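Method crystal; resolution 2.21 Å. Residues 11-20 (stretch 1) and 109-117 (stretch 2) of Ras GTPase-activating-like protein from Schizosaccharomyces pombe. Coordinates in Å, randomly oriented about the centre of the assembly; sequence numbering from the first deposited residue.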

# COMPACT_ATOMS: atom_id res chain seq x y z
N CYS A 11 5.13 -7.31 7.61
CA CYS A 11 5.99 -6.20 8.03
C CYS A 11 6.02 -5.17 6.91
O CYS A 11 5.99 -3.97 7.17
CB CYS A 11 7.42 -6.67 8.31
SG CYS A 11 7.60 -7.64 9.80
N ARG A 12 6.06 -5.63 5.67
CA ARG A 12 6.06 -4.72 4.54
C ARG A 12 4.78 -3.90 4.53
O ARG A 12 4.81 -2.68 4.32
CB ARG A 12 6.23 -5.49 3.22
CG ARG A 12 7.45 -6.45 3.20
CD ARG A 12 8.80 -5.72 3.14
NE ARG A 12 9.31 -5.29 4.45
CZ ARG A 12 9.91 -6.09 5.32
NH1 ARG A 12 10.09 -7.37 5.05
NH2 ARG A 12 10.37 -5.59 6.46
N VAL A 13 3.65 -4.56 4.75
CA VAL A 13 2.35 -3.88 4.79
C VAL A 13 2.31 -2.89 5.96
O VAL A 13 1.81 -1.77 5.82
CB VAL A 13 1.18 -4.90 4.93
CG1 VAL A 13 -0.16 -4.17 4.94
CG2 VAL A 13 1.21 -5.91 3.81
N ASP A 14 2.84 -3.30 7.10
CA ASP A 14 2.87 -2.45 8.30
C ASP A 14 3.70 -1.18 8.05
O ASP A 14 3.31 -0.09 8.46
CB ASP A 14 3.47 -3.24 9.48
CG ASP A 14 3.23 -2.57 10.80
OD1 ASP A 14 4.21 -2.14 11.46
OD2 ASP A 14 2.06 -2.45 11.22
N GLU A 15 4.84 -1.35 7.40
CA GLU A 15 5.73 -0.23 7.08
C GLU A 15 5.07 0.80 6.14
O GLU A 15 5.19 2.00 6.35
CB GLU A 15 7.04 -0.76 6.47
CG GLU A 15 7.90 -1.56 7.44
CD GLU A 15 8.90 -2.46 6.74
OE1 GLU A 15 8.97 -2.42 5.49
OE2 GLU A 15 9.62 -3.21 7.43
N ALA A 16 4.38 0.31 5.12
CA ALA A 16 3.68 1.17 4.18
C ALA A 16 2.52 1.87 4.90
O ALA A 16 2.25 3.05 4.65
CB ALA A 16 3.14 0.35 3.00
N LYS A 17 1.83 1.15 5.79
CA LYS A 17 0.72 1.74 6.53
C LYS A 17 1.25 2.89 7.36
O LYS A 17 0.81 4.03 7.22
CB LYS A 17 0.05 0.71 7.46
CG LYS A 17 -1.23 1.21 8.10
CD LYS A 17 -1.78 0.27 9.19
CE LYS A 17 -0.87 0.26 10.41
NZ LYS A 17 -1.43 -0.50 11.54
N LYS A 18 2.22 2.60 8.23
CA LYS A 18 2.81 3.62 9.09
C LYS A 18 3.24 4.87 8.32
O LYS A 18 2.98 5.98 8.76
CB LYS A 18 4.03 3.07 9.84
CG LYS A 18 3.74 1.95 10.84
CD LYS A 18 5.07 1.42 11.36
CE LYS A 18 6.00 1.06 10.18
NZ LYS A 18 7.47 0.97 10.50
N TRP A 19 3.91 4.68 7.19
CA TRP A 19 4.38 5.78 6.37
C TRP A 19 3.22 6.66 5.95
O TRP A 19 3.29 7.89 6.03
CB TRP A 19 5.11 5.26 5.12
CG TRP A 19 5.61 6.38 4.26
CD1 TRP A 19 6.66 7.21 4.54
CD2 TRP A 19 5.03 6.86 3.04
NE1 TRP A 19 6.77 8.17 3.58
CE2 TRP A 19 5.78 7.98 2.64
CE3 TRP A 19 3.95 6.44 2.25
CZ2 TRP A 19 5.49 8.70 1.47
CZ3 TRP A 19 3.67 7.16 1.08
CH2 TRP A 19 4.44 8.28 0.71
N ILE A 20 2.14 6.03 5.50
CA ILE A 20 0.96 6.77 5.09
C ILE A 20 0.33 7.45 6.30
O ILE A 20 -0.14 8.57 6.20
CB ILE A 20 -0.07 5.84 4.41
CG1 ILE A 20 0.50 5.30 3.10
CG2 ILE A 20 -1.38 6.59 4.16
CD1 ILE A 20 -0.42 4.36 2.35
N ILE A 109 3.67 1.61 -2.97
CA ILE A 109 3.74 2.58 -1.88
C ILE A 109 5.16 2.71 -1.30
O ILE A 109 5.58 3.81 -0.94
CB ILE A 109 2.76 2.20 -0.75
CG1 ILE A 109 1.32 2.42 -1.24
CG2 ILE A 109 3.06 3.02 0.51
CD1 ILE A 109 0.26 1.98 -0.27
N HIS A 110 5.88 1.60 -1.21
CA HIS A 110 7.24 1.63 -0.69
C HIS A 110 8.14 2.42 -1.66
O HIS A 110 8.91 3.28 -1.24
CB HIS A 110 7.81 0.20 -0.52
CG HIS A 110 7.41 -0.47 0.76
ND1 HIS A 110 8.34 -0.93 1.67
CD2 HIS A 110 6.20 -0.83 1.25
CE1 HIS A 110 7.72 -1.53 2.67
NE2 HIS A 110 6.42 -1.49 2.43
N ALA A 111 8.03 2.11 -2.95
CA ALA A 111 8.85 2.77 -3.97
C ALA A 111 8.57 4.27 -3.98
O ALA A 111 9.50 5.09 -4.04
CB ALA A 111 8.57 2.16 -5.34
N LEU A 112 7.29 4.64 -3.90
CA LEU A 112 6.92 6.05 -3.85
C LEU A 112 7.55 6.72 -2.62
O LEU A 112 8.12 7.80 -2.73
CB LEU A 112 5.40 6.21 -3.79
CG LEU A 112 4.88 7.65 -3.73
CD1 LEU A 112 5.19 8.34 -5.06
CD2 LEU A 112 3.37 7.68 -3.45
N SER A 113 7.47 6.06 -1.47
CA SER A 113 8.03 6.64 -0.25
C SER A 113 9.51 6.98 -0.43
O SER A 113 9.97 8.04 0.02
CB SER A 113 7.87 5.70 0.95
OG SER A 113 8.78 4.63 0.87
N TYR A 114 10.25 6.08 -1.07
CA TYR A 114 11.67 6.29 -1.30
C TYR A 114 11.88 7.39 -2.33
O TYR A 114 12.79 8.21 -2.18
CB TYR A 114 12.36 5.01 -1.78
CG TYR A 114 12.55 3.97 -0.69
CD1 TYR A 114 11.68 2.88 -0.57
CD2 TYR A 114 13.59 4.08 0.23
CE1 TYR A 114 11.84 1.93 0.44
CE2 TYR A 114 13.76 3.14 1.25
CZ TYR A 114 12.88 2.07 1.35
OH TYR A 114 13.03 1.13 2.35
N PHE A 115 11.05 7.41 -3.36
CA PHE A 115 11.16 8.41 -4.42
C PHE A 115 11.00 9.81 -3.84
O PHE A 115 11.70 10.75 -4.24
CB PHE A 115 10.08 8.18 -5.48
CG PHE A 115 10.19 9.11 -6.67
CD1 PHE A 115 11.21 8.94 -7.61
CD2 PHE A 115 9.28 10.13 -6.86
CE1 PHE A 115 11.32 9.78 -8.71
CE2 PHE A 115 9.38 10.98 -7.96
CZ PHE A 115 10.40 10.80 -8.89
N LEU A 116 10.08 9.95 -2.89
CA LEU A 116 9.81 11.24 -2.26
C LEU A 116 10.77 11.55 -1.12
O LEU A 116 11.29 12.67 -1.03
CB LEU A 116 8.37 11.30 -1.76
CG LEU A 116 7.25 11.08 -2.78
CD1 LEU A 116 5.91 11.19 -2.09
CD2 LEU A 116 7.34 12.11 -3.91
N SER A 117 11.01 10.56 -0.25
CA SER A 117 11.90 10.79 0.90
C SER A 117 13.33 11.11 0.46
O SER A 117 14.02 11.90 1.11
CB SER A 117 11.87 9.60 1.88
OG SER A 117 12.47 8.42 1.36

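Helices that pack against each other commonly combine an apolar centre, where shape decides the fit, with a polar margin, where a few directed bonds fix the register. Two helical segments of this Ras GTPase-activating-like protein, 11-20 and 109-117, illustrate the principle on a small scale. Their axes approach to 10.0 Å and their N-to-C directions diverge by 47°, and together the segments bury 422 Å² against each other.

The centre belongs to Trp19. Its CA-to-CB bond points toward the second helix, and with chi1 in the t well the indole enters a hole formed by Ile109, Leu112, Ser113 and Leu116, a classic knob-into-hole arrangement built on residues spaced three and four apart along one helical face. Of all the residues here, Trp19 has the largest area covered by the other stretch. Ser113 lies over one face of the indole: Ser113 CB is 3.6 Å from the centroid of the five-membered ring of Trp19 and only 16° off the ring normal, a CH-pi contact. A small side chain suits this position because it lets the ring lie close to the opposing helix. With chi1 in the p well, Ser113 OG turns back to the carbonyl of His110 one turn earlier, a hydrogen bond within the helix, although the position of that oxygen is less certain. The leucines meet the far end of the ring more loosely, with Trp19 CH2 4.3 Å from both Leu112 CD2 and Leu116 CD1; the latter methyl lies at the ring edge.

Ile109 carries the apolar surface from the indole toward the rest of the first helix. Ile109 CG2 is 3.9 Å from Trp19 CE3 and 3.7 Å from Ala16 CB, while Ile109 CD1 meets Ile20 CD1 at 3.6 Å. The Ile20 CA-to-CB bond points sideways, but the extended chi2 carries the end of its side chain nearer the partner. A branched aliphatic side chain suits such a junction, because it offers apolar surface to Ala16, Trp19 and Ile20 at once.

Ala16 marks the closest backbone register, with Ala16 CA 6.0 Å from His110 CA. Ala16 CB faces the second helix and fills the space between Ile109 and His110, 3.7 Å from His110 CD2. Little side chain is needed where the backbones come this near.

Beyond Ala16 the contact turns polar. His110 NE2 donates a hydrogen bond to Arg12 O, at 2.8 Å and an N-H...O angle of 165°, the one hydrogen bond between the stretches. Arg12 O also accepts the helical bond from Ala16 N at 3.1 Å, so the imidazole joins an acceptor already in use. Beside it, Glu15 OE1 approaches the imidazole edge, 3.2 Å from His110 CE1. The carboxylate is held by Arg12, whose NE donates to Glu15 OE1 at 3.1 Å and whose NH2 forms a salt bridge with Glu15 OE2 at 2.7 Å. Charge is thus paired within the first helix, beside the histidine that links it to the second.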